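Local coordinates for protein dimethyl-sulfide monooxygenase (Hyphomicrobium sulfonivorans, PDB 6AK1) that oxidises dimethyl sulfide to methanethiol and formaldehyde with NADH and O2, as the FMN-dependent large subunit of a two-component monooxygenase, at residues V405-F408 with I409-V413; E415-R419 with G420-D424; R157-M160 with A161-Y164; T108-P112 with Y113-R117. All coordinates share one frame; numbering follows the deposited sequence.

Contact 1 of 4, residues V405-F408 with I409-V413; sequences VTDF and IDYIV
With CG of Phe408 anti to its own backbone N (chi1 -162°), the ring reaches outward from the helix, leaning only slightly toward the next turn, where Ile412 meets it at about a right angle. The helix backbone puts Ile412 CB over the ring, and the torsion that leaves CG2 opposite the backbone N brings that methyl to 3.7 Å from Phe408 CZ. Ile412 CB stands 3.9 Å from the centroid of the Phe408 ring, almost on the ring normal, a CH-pi contact over one face; Val413 CG2 meets the ring obliquely, 3.9 Å from Phe408 CD1. The backbone widens here into a pi-type turn. Phe408 O accepts two N-H groups, from Val413 N at 3.0 Å and, at a more bent angle, from Ile412 N at 2.9 Å.

The polar flank follows a different logic. Asp407 lies alongside Tyr411, OD1 approaching CE2 of the tyrosine to 3.6 Å with the carboxylate and ring planes 71° apart. A water joins Asp407 OD1, suspiciously closely, to Asp410 OD2, while salt bridges to Lys295 and Arg48 respectively probably offset the like charges. Phe408 faces both strand 6-12 and helix 375-388, Val413 the strand and Ile412 the helix; Val405 and Thr406 face helix 36-48 in this TIM-barrel shell.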
loop_
_atom_site.group_PDB
_atom_site.type_symbol
_atom_site.label_atom_id
_atom_site.label_comp_id
_atom_site.label_asym_id
_atom_site.label_seq_id
_atom_site.Cartn_x
_atom_site.Cartn_y
_atom_site.Cartn_z
ATOM N N VAL A 405 -11.240 3.905 12.426
ATOM C CA VAL A 405 -10.547 5.177 12.217
ATOM C C VAL A 405 -11.089 6.257 13.147
ATOM O O VAL A 405 -10.322 7.020 13.755
ATOM C CB VAL A 405 -10.678 5.602 10.746
ATOM C CG1 VAL A 405 -10.415 7.088 10.608
ATOM C CG2 VAL A 405 -9.750 4.796 9.860
ATOM N N THR A 406 -12.417 6.344 13.262
ATOM C CA THR A 406 -13.043 7.319 14.150
ATOM C C THR A 406 -12.611 7.126 15.601
ATOM O O THR A 406 -12.306 8.104 16.296
ATOM C CB THR A 406 -14.563 7.227 14.024
ATOM O OG1 THR A 406 -14.938 7.538 12.676
ATOM C CG2 THR A 406 -15.247 8.221 14.972
ATOM N N ASP A 407 -12.579 5.876 16.081
ATOM C CA ASP A 407 -12.134 5.632 17.455
ATOM C C ASP A 407 -10.665 6.012 17.637
ATOM O O ASP A 407 -10.291 6.605 18.659
ATOM C CB ASP A 407 -12.336 4.165 17.841
ATOM C CG ASP A 407 -13.763 3.836 18.211
ATOM O OD1 ASP A 407 -14.587 4.770 18.365
ATOM O OD2 ASP A 407 -14.051 2.624 18.364
ATOM N N PHE A 408 -9.813 5.666 16.666
ATOM C CA PHE A 408 -8.413 6.075 16.744
ATOM C C PHE A 408 -8.285 7.587 16.855
ATOM O O PHE A 408 -7.545 8.100 17.702
ATOM C CB PHE A 408 -7.631 5.574 15.532
ATOM C CG PHE A 408 -6.146 5.581 15.748
ATOM C CD1 PHE A 408 -5.401 6.708 15.468
ATOM C CD2 PHE A 408 -5.502 4.458 16.271
ATOM C CE1 PHE A 408 -4.043 6.728 15.684
ATOM C CE2 PHE A 408 -4.133 4.473 16.488
ATOM C CZ PHE A 408 -3.406 5.607 16.197
ATOM N N ILE A 409 -8.996 8.321 15.998
ATOM C CA ILE A 409 -8.917 9.779 16.043
ATOM C C ILE A 409 -9.431 10.307 17.380
ATOM O O ILE A 409 -8.800 11.161 18.005
ATOM C CB ILE A 409 -9.678 10.388 14.853
ATOM C CG1 ILE A 409 -9.036 9.929 13.542
ATOM C CG2 ILE A 409 -9.705 11.927 14.949
ATOM C CD1 ILE A 409 -9.824 10.328 12.294
ATOM N N ASP A 410 -10.559 9.784 17.860
ATOM C CA ASP A 410 -11.179 10.340 19.063
ATOM C C ASP A 410 -10.385 10.013 20.328
ATOM O O ASP A 410 -10.222 10.873 21.201
ATOM C CB ASP A 410 -12.618 9.828 19.193
ATOM C CG ASP A 410 -13.526 10.362 18.088
ATOM O OD1 ASP A 410 -13.138 11.328 17.408
ATOM O OD2 ASP A 410 -14.625 9.818 17.901
ATOM N N TYR A 411 -9.910 8.777 20.460
ATOM C CA TYR A 411 -9.334 8.289 21.711
ATOM C C TYR A 411 -7.811 8.311 21.743
ATOM O O TYR A 411 -7.238 8.517 22.814
ATOM C CB TYR A 411 -9.772 6.852 21.984
ATOM C CG TYR A 411 -11.227 6.623 22.300
ATOM C CD1 TYR A 411 -11.736 6.918 23.555
ATOM C CD2 TYR A 411 -12.074 6.042 21.363
ATOM C CE1 TYR A 411 -13.052 6.680 23.856
ATOM C CE2 TYR A 411 -13.397 5.796 21.657
ATOM C CZ TYR A 411 -13.879 6.116 22.917
ATOM O OH TYR A 411 -15.193 5.869 23.244
ATOM N N ILE A 412 -7.139 8.045 20.623
ATOM C CA ILE A 412 -5.680 7.877 20.599
ATOM C C ILE A 412 -4.957 9.140 20.119
ATOM O O ILE A 412 -3.989 9.567 20.735
ATOM C CB ILE A 412 -5.282 6.659 19.738
ATOM C CG1 ILE A 412 -5.984 5.386 20.222
ATOM C CG2 ILE A 412 -3.767 6.493 19.737
ATOM C CD1 ILE A 412 -5.955 5.196 21.737
ATOM N N VAL A 413 -5.433 9.737 19.003
ATOM C CA VAL A 413 -4.728 10.923 18.473
ATOM C C VAL A 413 -4.557 12.021 19.475
ATOM O O VAL A 413 -3.472 12.632 19.506
ATOM C CB VAL A 413 -5.454 11.399 17.168
ATOM C CG1 VAL A 413 -5.124 12.859 16.876
ATOM C CG2 VAL A 413 -5.043 10.537 15.986
HETATM O O HOH W 1 -15.303 7.150 18.704
#

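Contact 2 of 4, residues E415-R419 with G420-D424; sequences ELRKR and GRAQD
Leu416 and Ala422 meet CB to CB at 3.8 Å where helix 403-418 ends, and this apolar touch lies beside a Schellman motif. Gly420, with positive phi (75°), takes the chain out of the helix so that two N-H groups reach back into the last turn: Arg421 N bonds to Leu416 O at 2.8 Å, and Gly420 N to Arg417 O at 2.9 Å, from above the carbonyl plane. Ala422 N adds a weak bond to Leu416 O. This is the compact part of the contact, with the methyl of Ala422 directed at the helix and also near Arg417 CG.

On the more exposed side the grip is looser. The extended chain of Arg417 runs past the loop, its NE making a weak bond to Gln423 O at 3.2 Å, while Asp424 CA lies 3.5 Å above one face of the guanidinium, offset toward the rim. The guanidinium and carboxylate planes are 82° apart, and Arg417 NE is 5.5 Å from Asp424 OD2, so backbone and aliphatic atoms, rather than an ion pair, make the touch. Back across the last turn, Arg419 NE makes a salt bridge to Glu415 OE2 at 2.8 Å, on its anti lone pair.

Asp380 and Glu383 of helix 375-388 take the far end of Arg419, and Glu383 and Asp387 that of Arg421; Arg421 also pairs through its backbone with Ile5, just before strand 6-12.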
loop_
_atom_site.group_PDB
_atom_site.type_symbol
_atom_site.label_atom_id
_atom_site.label_comp_id
_atom_site.label_asym_id
_atom_site.label_seq_id
_atom_site.Cartn_x
_atom_site.Cartn_y
_atom_site.Cartn_z
ATOM N N GLU A 415 -4.042 11.739 22.675
ATOM C CA GLU A 415 -2.960 11.296 23.552
ATOM C C GLU A 415 -1.618 11.338 22.842
ATOM O O GLU A 415 -0.614 11.725 23.446
ATOM C CB GLU A 415 -3.226 9.887 24.071
ATOM C CG GLU A 415 -2.118 9.350 24.986
ATOM C CD GLU A 415 -1.984 10.137 26.294
ATOM O OE1 GLU A 415 -3.005 10.655 26.794
ATOM O OE2 GLU A 415 -0.857 10.241 26.818
ATOM N N LEU A 416 -1.575 10.942 21.558
ATOM C CA LEU A 416 -0.325 11.016 20.797
ATOM C C LEU A 416 0.100 12.465 20.576
ATOM O O LEU A 416 1.297 12.769 20.569
ATOM C CB LEU A 416 -0.457 10.285 19.450
ATOM C CG LEU A 416 -0.582 8.752 19.434
ATOM C CD1 LEU A 416 -0.778 8.213 18.010
ATOM C CD2 LEU A 416 0.624 8.079 20.096
ATOM N N ARG A 417 -0.863 13.370 20.375
ATOM C CA ARG A 417 -0.522 14.783 20.211
ATOM C C ARG A 417 0.053 15.353 21.493
ATOM O O ARG A 417 1.032 16.104 21.462
ATOM C CB ARG A 417 -1.753 15.597 19.800
ATOM C CG ARG A 417 -2.130 15.417 18.355
ATOM C CD ARG A 417 -3.371 16.206 17.973
ATOM N NE ARG A 417 -3.696 15.938 16.583
ATOM C CZ ARG A 417 -4.742 16.438 15.944
ATOM N NH1 ARG A 417 -5.587 17.249 16.570
ATOM N NH2 ARG A 417 -4.934 16.126 14.671
ATOM N N LYS A 418 -0.550 15.011 22.632
ATOM C CA LYS A 418 -0.034 15.478 23.911
ATOM C C LYS A 418 1.375 14.951 24.172
ATOM O O LYS A 418 2.208 15.669 24.734
ATOM C CB LYS A 418 -1.005 15.082 25.026
ATOM C CG LYS A 418 -0.348 14.693 26.346
ATOM C CD LYS A 418 -1.327 14.819 27.527
ATOM C CE LYS A 418 -0.628 14.532 28.846
ATOM N NZ LYS A 418 0.105 13.229 28.760
ATOM N N ARG A 419 1.677 13.728 23.741
ATOM C CA ARG A 419 3.035 13.195 23.842
ATOM C C ARG A 419 3.970 13.707 22.749
ATOM O O ARG A 419 5.124 13.263 22.696
ATOM C CB ARG A 419 3.018 11.663 23.792
ATOM C CG ARG A 419 2.188 11.021 24.876
ATOM C CD ARG A 419 2.219 9.509 24.783
ATOM N NE ARG A 419 1.402 8.909 25.829
ATOM C CZ ARG A 419 1.515 7.651 26.235
ATOM N NH1 ARG A 419 2.428 6.856 25.683
ATOM N NH2 ARG A 419 0.724 7.196 27.205
ATOM N N GLY A 420 3.497 14.592 21.866
ATOM C CA GLY A 420 4.331 15.159 20.821
ATOM C C GLY A 420 4.639 14.233 19.661
ATOM O O GLY A 420 5.602 14.470 18.935
ATOM N N ARG A 421 3.837 13.194 19.446
ATOM C CA ARG A 421 4.151 12.192 18.434
ATOM C C ARG A 421 3.306 12.303 17.166
ATOM O O ARG A 421 3.702 11.759 16.132
ATOM C CB ARG A 421 3.979 10.783 19.013
ATOM C CG ARG A 421 4.812 10.471 20.252
ATOM C CD ARG A 421 6.266 10.918 20.126
ATOM N NE ARG A 421 7.050 10.202 19.116
ATOM C CZ ARG A 421 7.696 9.065 19.333
ATOM N NH1 ARG A 421 7.623 8.477 20.526
ATOM N NH2 ARG A 421 8.397 8.502 18.352
ATOM N N ALA A 422 2.158 12.966 17.212
ATOM C CA ALA A 422 1.275 13.079 16.060
ATOM C C ALA A 422 1.114 14.542 15.695
ATOM O O ALA A 422 1.063 15.400 16.580
ATOM C CB ALA A 422 -0.106 12.465 16.342
ATOM N N GLN A 423 1.033 14.820 14.391
ATOM C CA GLN A 423 0.841 16.189 13.926
ATOM C C GLN A 423 -0.595 16.639 14.171
ATOM O O GLN A 423 -1.527 15.835 14.174
ATOM C CB GLN A 423 1.181 16.313 12.435
ATOM C CG GLN A 423 0.313 15.448 11.507
ATOM C CD GLN A 423 0.805 15.432 10.057
ATOM O OE1 GLN A 423 1.920 15.867 9.757
ATOM N NE2 GLN A 423 -0.037 14.936 9.150
ATOM N N ASP A 424 -0.774 17.941 14.389
ATOM C CA ASP A 424 -2.116 18.498 14.488
ATOM C C ASP A 424 -2.432 19.431 13.332
ATOM O O ASP A 424 -3.431 20.156 13.386
ATOM C CB ASP A 424 -2.322 19.217 15.826
ATOM C CG ASP A 424 -1.345 20.350 16.042
ATOM O OD1 ASP A 424 -0.750 20.853 15.060
ATOM O OD2 ASP A 424 -1.181 20.747 17.212
#

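Contact 3 of 4, residues R157-M160 with A161-Y164; sequences RYEM and ADEY
Arg157 O receives Ala161 N at 2.8 Å, and the same i to i+4 bonding links Tyr158 to Asp162, Glu159 to Glu163 and Met160 to Tyr164, making the regular first two turns of helix 157-174.

The main side-chain approach is between two acids. Glu159 and Asp162 lie side by side and point the same way, their carboxylate planes 75° apart and Glu159 OE1 4.2 Å from Asp162 OD2. Both have CG anti to the carbonyl carbon (chi1 -87° and -81°), and a bend at chi2 of Glu159 brings its carboxylate beside that of Asp162. Such a pair would be expected to repel, yet Arg232, at the start of helix 232-240, forms salt bridges with the same two oxygens and probably offsets their negative charges, favouring the ionised forms. A water gives each oxygen a donor, at 2.9 Å from Asp162 OD2 and 3.3 Å from Glu159 OE1.

Elsewhere the side chains meet backbone. The methyl of Ala161 sits 3.4 Å from Arg157 O. The buried carboxylate of Glu163 is well supplied with donors: OE2 bonds to His201 NE2 of strand 201-202 and to Tyr206 N, and OE1 to Tyr205 N, in the segment that follows that strand.

Tyr158, whose ring leaves from the opening turn beside Arg232, is a probable FMN-binding residue by comparison with relatives, as are His154 just before the helix and Ser230 beyond it. The acidic pair joined to Arg232 therefore ties two helix starts together beside the presumed flavin site of a luciferase-like TIM barrel.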
loop_
_atom_site.group_PDB
_atom_site.type_symbol
_atom_site.label_atom_id
_atom_site.label_comp_id
_atom_site.label_asym_id
_atom_site.label_seq_id
_atom_site.Cartn_x
_atom_site.Cartn_y
_atom_site.Cartn_z
ATOM N N ARG A 157 11.655 -13.071 -12.512
ATOM C CA ARG A 157 10.598 -12.109 -12.219
ATOM C C ARG A 157 11.164 -10.767 -11.742
ATOM O O ARG A 157 10.648 -9.704 -12.106
ATOM C CB ARG A 157 9.629 -12.687 -11.184
ATOM C CG ARG A 157 10.280 -13.336 -9.994
ATOM C CD ARG A 157 9.321 -14.326 -9.265
ATOM N NE ARG A 157 9.799 -14.808 -7.954
ATOM C CZ ARG A 157 10.917 -15.510 -7.744
ATOM N NH1 ARG A 157 11.680 -15.885 -8.762
ATOM N NH2 ARG A 157 11.262 -15.869 -6.507
ATOM N N TYR A 158 12.252 -10.791 -10.966
ATOM C CA TYR A 158 12.782 -9.543 -10.423
ATOM C C TYR A 158 13.637 -8.783 -11.423
ATOM O O TYR A 158 13.722 -7.554 -11.343
ATOM C CB TYR A 158 13.553 -9.821 -9.134
ATOM C CG TYR A 158 12.600 -10.013 -7.980
ATOM C CD1 TYR A 158 11.894 -8.933 -7.467
ATOM C CD2 TYR A 158 12.366 -11.280 -7.438
ATOM C CE1 TYR A 158 10.998 -9.099 -6.430
ATOM C CE2 TYR A 158 11.471 -11.453 -6.399
ATOM C CZ TYR A 158 10.788 -10.356 -5.899
ATOM O OH TYR A 158 9.893 -10.496 -4.864
ATOM N N GLU A 159 14.266 -9.480 -12.369
ATOM C CA GLU A 159 14.857 -8.797 -13.515
ATOM C C GLU A 159 13.769 -8.131 -14.355
ATOM O O GLU A 159 13.931 -7.001 -14.834
ATOM C CB GLU A 159 15.660 -9.801 -14.353
ATOM C CG GLU A 159 17.128 -10.017 -13.929
ATOM C CD GLU A 159 17.324 -10.201 -12.429
ATOM O OE1 GLU A 159 18.032 -9.353 -11.820
ATOM O OE2 GLU A 159 16.779 -11.183 -11.859
ATOM N N MET A 160 12.654 -8.825 -14.543
ATOM C CA MET A 160 11.502 -8.241 -15.211
ATOM C C MET A 160 11.007 -7.016 -14.462
ATOM O O MET A 160 10.771 -5.960 -15.059
ATOM C CB MET A 160 10.395 -9.286 -15.312
ATOM C CG MET A 160 9.755 -9.391 -16.665
ATOM S SD MET A 160 8.635 -10.799 -16.722
ATOM C CE MET A 160 9.752 -12.157 -16.320
ATOM N N ALA A 161 10.858 -7.140 -13.142
ATOM C CA ALA A 161 10.328 -6.044 -12.343
ATOM C C ALA A 161 11.264 -4.839 -12.363
ATOM O O ALA A 161 10.804 -3.690 -12.371
ATOM C CB ALA A 161 10.076 -6.523 -10.911
ATOM N N ASP A 162 12.582 -5.078 -12.370
ATOM C CA ASP A 162 13.539 -3.972 -12.453
ATOM C C ASP A 162 13.342 -3.178 -13.737
ATOM O O ASP A 162 13.341 -1.943 -13.728
ATOM C CB ASP A 162 14.981 -4.489 -12.400
ATOM C CG ASP A 162 15.466 -4.786 -10.990
ATOM O OD1 ASP A 162 15.033 -4.116 -10.023
ATOM O OD2 ASP A 162 16.319 -5.692 -10.854
ATOM N N GLU A 163 13.214 -3.879 -14.863
ATOM C CA GLU A 163 13.108 -3.178 -16.132
ATOM C C GLU A 163 11.761 -2.490 -16.261
ATOM O O GLU A 163 11.668 -1.420 -16.866
ATOM C CB GLU A 163 13.330 -4.142 -17.292
ATOM C CG GLU A 163 13.596 -3.430 -18.624
ATOM C CD GLU A 163 13.586 -4.383 -19.805
ATOM O OE1 GLU A 163 14.078 -5.518 -19.657
ATOM O OE2 GLU A 163 13.069 -4.007 -20.869
ATOM N N TYR A 164 10.719 -3.090 -15.688
ATOM C CA TYR A 164 9.414 -2.448 -15.616
ATOM C C TYR A 164 9.508 -1.066 -14.980
ATOM O O TYR A 164 9.008 -0.086 -15.542
ATOM C CB TYR A 164 8.444 -3.345 -14.840
ATOM C CG TYR A 164 6.984 -2.953 -14.980
ATOM C CD1 TYR A 164 6.466 -1.837 -14.300
ATOM C CD2 TYR A 164 6.116 -3.704 -15.778
ATOM C CE1 TYR A 164 5.137 -1.476 -14.426
ATOM C CE2 TYR A 164 4.777 -3.353 -15.899
ATOM C CZ TYR A 164 4.296 -2.236 -15.224
ATOM O OH TYR A 164 2.971 -1.883 -15.334
HETATM O O HOH W 2 18.053 -6.327 -13.108
#

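Contact 4 of 4, residues T108-P112 with Y113-R117; sequences TFEQP and YLLAR
Glu110 crosses Leu115 at about a right angle, its carboxylate laid over the beginning of helix 112-126. A chi1 of -162° sends CG of Glu110 away from its own N, and the straight chain beyond carries the acid forward to the helix: OE1 comes within 3.8 Å of Leu115 CB, and OE2 lies 3.9 Å from Leu115 CD1. OE1 also stands 3.4 Å from Leu115 N, but the angle is too poor for a hydrogen bond.

Gln111 and Leu114 behave otherwise. They run side by side in the same direction, with Gln111 OE1 3.9 Å from Leu114 CD1, a bend at chi2 (85°) turning the amide along the leucine. It is the backbone of Gln111, at the N-cap position, that starts the helix: its O accepts a straight bond from Leu115 N at 3.1 Å and a weak one from Leu114 N. Pro112 follows in the first turn, where the absence of an N-H costs nothing, and its O accepts Ala116 N at 2.9 Å. The pyrrolidine ring turns to Tyr164, Val167 and Met168 of helix 157-174.

The main polar partner of Glu110 is Arg118, which comes from helix 112-126 about one turn beyond Leu115 and forms a salt bridge with OE2. A carboxylate set close to a helix N-terminus would probably be stabilised in its charged form both by that arginine and by the positive end of the helix dipole.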
loop_
_atom_site.group_PDB
_atom_site.type_symbol
_atom_site.label_atom_id
_atom_site.label_comp_id
_atom_site.label_asym_id
_atom_site.label_seq_id
_atom_site.Cartn_x
_atom_site.Cartn_y
_atom_site.Cartn_z
ATOM N N THR A 108 2.043 -7.189 -13.065
ATOM C CA THR A 108 1.996 -8.501 -13.703
ATOM C C THR A 108 1.182 -8.481 -14.995
ATOM O O THR A 108 1.498 -9.207 -15.946
ATOM C CB THR A 108 1.393 -9.521 -12.724
ATOM O OG1 THR A 108 2.151 -9.536 -11.510
ATOM C CG2 THR A 108 1.372 -10.913 -13.318
ATOM N N PHE A 109 0.106 -7.706 -15.039
ATOM C CA PHE A 109 -0.805 -7.791 -16.170
ATOM C C PHE A 109 -0.866 -6.526 -17.008
ATOM O O PHE A 109 -1.151 -6.612 -18.205
ATOM C CB PHE A 109 -2.219 -8.144 -15.679
ATOM C CG PHE A 109 -2.260 -9.348 -14.782
ATOM C CD1 PHE A 109 -1.975 -10.619 -15.289
ATOM C CD2 PHE A 109 -2.568 -9.218 -13.434
ATOM C CE1 PHE A 109 -2.007 -11.740 -14.460
ATOM C CE2 PHE A 109 -2.604 -10.324 -12.596
ATOM C CZ PHE A 109 -2.322 -11.589 -13.106
ATOM N N GLU A 110 -0.596 -5.363 -16.425
ATOM C CA GLU A 110 -0.759 -4.101 -17.121
ATOM C C GLU A 110 0.567 -3.637 -17.712
ATOM O O GLU A 110 1.587 -3.598 -17.010
ATOM C CB GLU A 110 -1.319 -3.031 -16.186
ATOM C CG GLU A 110 -1.895 -1.861 -16.954
ATOM C CD GLU A 110 -2.646 -0.895 -16.065
ATOM O OE1 GLU A 110 -2.885 0.242 -16.528
ATOM O OE2 GLU A 110 -2.991 -1.275 -14.918
ATOM N N GLN A 111 0.538 -3.271 -18.990
ATOM C CA GLN A 111 1.723 -2.750 -19.663
ATOM C C GLN A 111 2.198 -1.465 -18.980
ATOM O O GLN A 111 1.376 -0.644 -18.563
ATOM C CB GLN A 111 1.421 -2.475 -21.140
ATOM C CG GLN A 111 0.925 -3.685 -21.951
ATOM C CD GLN A 111 -0.596 -3.929 -21.849
ATOM O OE1 GLN A 111 -1.248 -3.492 -20.901
ATOM N NE2 GLN A 111 -1.155 -4.643 -22.832
ATOM N N PRO A 112 3.513 -1.247 -18.863
ATOM C CA PRO A 112 3.994 -0.061 -18.123
ATOM C C PRO A 112 3.583 1.269 -18.732
ATOM O O PRO A 112 3.283 2.210 -17.987
ATOM C CB PRO A 112 5.524 -0.237 -18.124
ATOM C CG PRO A 112 5.811 -1.205 -19.255
ATOM C CD PRO A 112 4.618 -2.116 -19.313
ATOM N N TYR A 113 3.550 1.379 -20.064
ATOM C CA TYR A 113 3.149 2.637 -20.698
ATOM C C TYR A 113 1.749 3.065 -20.261
ATOM O O TYR A 113 1.503 4.250 -20.017
ATOM C CB TYR A 113 3.210 2.490 -22.221
ATOM C CG TYR A 113 3.118 3.794 -22.984
ATOM C CD1 TYR A 113 4.231 4.611 -23.121
ATOM C CD2 TYR A 113 1.928 4.201 -23.577
ATOM C CE1 TYR A 113 4.166 5.800 -23.818
ATOM C CE2 TYR A 113 1.855 5.394 -24.277
ATOM C CZ TYR A 113 2.975 6.186 -24.390
ATOM O OH TYR A 113 2.919 7.361 -25.091
ATOM N N LEU A 114 0.819 2.114 -20.158
ATOM C CA LEU A 114 -0.555 2.449 -19.789
ATOM C C LEU A 114 -0.701 2.706 -18.295
ATOM O O LEU A 114 -1.438 3.612 -17.892
ATOM C CB LEU A 114 -1.502 1.331 -20.216
ATOM C CG LEU A 114 -1.722 1.146 -21.719
ATOM C CD1 LEU A 114 -2.677 -0.028 -21.939
ATOM C CD2 LEU A 114 -2.255 2.439 -22.370
ATOM N N LEU A 115 -0.053 1.903 -17.453
ATOM C CA LEU A 115 -0.118 2.191 -16.021
ATOM C C LEU A 115 0.488 3.556 -15.725
ATOM O O LEU A 115 -0.042 4.314 -14.905
ATOM C CB LEU A 115 0.573 1.090 -15.198
ATOM C CG LEU A 115 0.504 1.318 -13.670
ATOM C CD1 LEU A 115 -0.933 1.561 -13.179
ATOM C CD2 LEU A 115 1.157 0.164 -12.896
ATOM N N ALA A 116 1.575 3.900 -16.420
ATOM C CA ALA A 116 2.204 5.206 -16.256
ATOM C C ALA A 116 1.209 6.339 -16.471
ATOM O O ALA A 116 1.210 7.328 -15.723
ATOM C CB ALA A 116 3.378 5.340 -17.230
ATOM N N ARG A 117 0.349 6.216 -17.487
ATOM C CA ARG A 117 -0.631 7.268 -17.752
ATOM C C ARG A 117 -1.714 7.291 -16.680
ATOM O O ARG A 117 -2.141 8.368 -16.251
ATOM C CB ARG A 117 -1.262 7.094 -19.141
ATOM C CG ARG A 117 -2.210 8.231 -19.515
ATOM C CD ARG A 117 -2.864 8.052 -20.898
ATOM N NE ARG A 117 -3.920 7.047 -20.870
ATOM C CZ ARG A 117 -5.055 7.137 -21.557
ATOM N NH1 ARG A 117 -5.276 8.191 -22.331
ATOM N NH2 ARG A 117 -5.972 6.175 -21.467
#

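Overall arrangement
Along the chain the order is contact 4, contact 3, contact 1, contact 2, and in space they form two pairs on opposite sides of the chain's centre. Contacts 1 and 2 share helix 403-418, their centres 12 Å apart, and Phe408 CZ packs against Leu416 CD1 at 4.1 Å. Contacts 3 and 4 lie at the starts of helices 157-174 and 112-126, centres 13 Å apart, joined by a probable hydrogen bond from Tyr164 OH to Glu110 O. Between the pairs the centres are about 37 to 41 Å apart. One pair thus belongs to the last barrel helix and its exit, the other to helix starts near the probable FMN-binding residues.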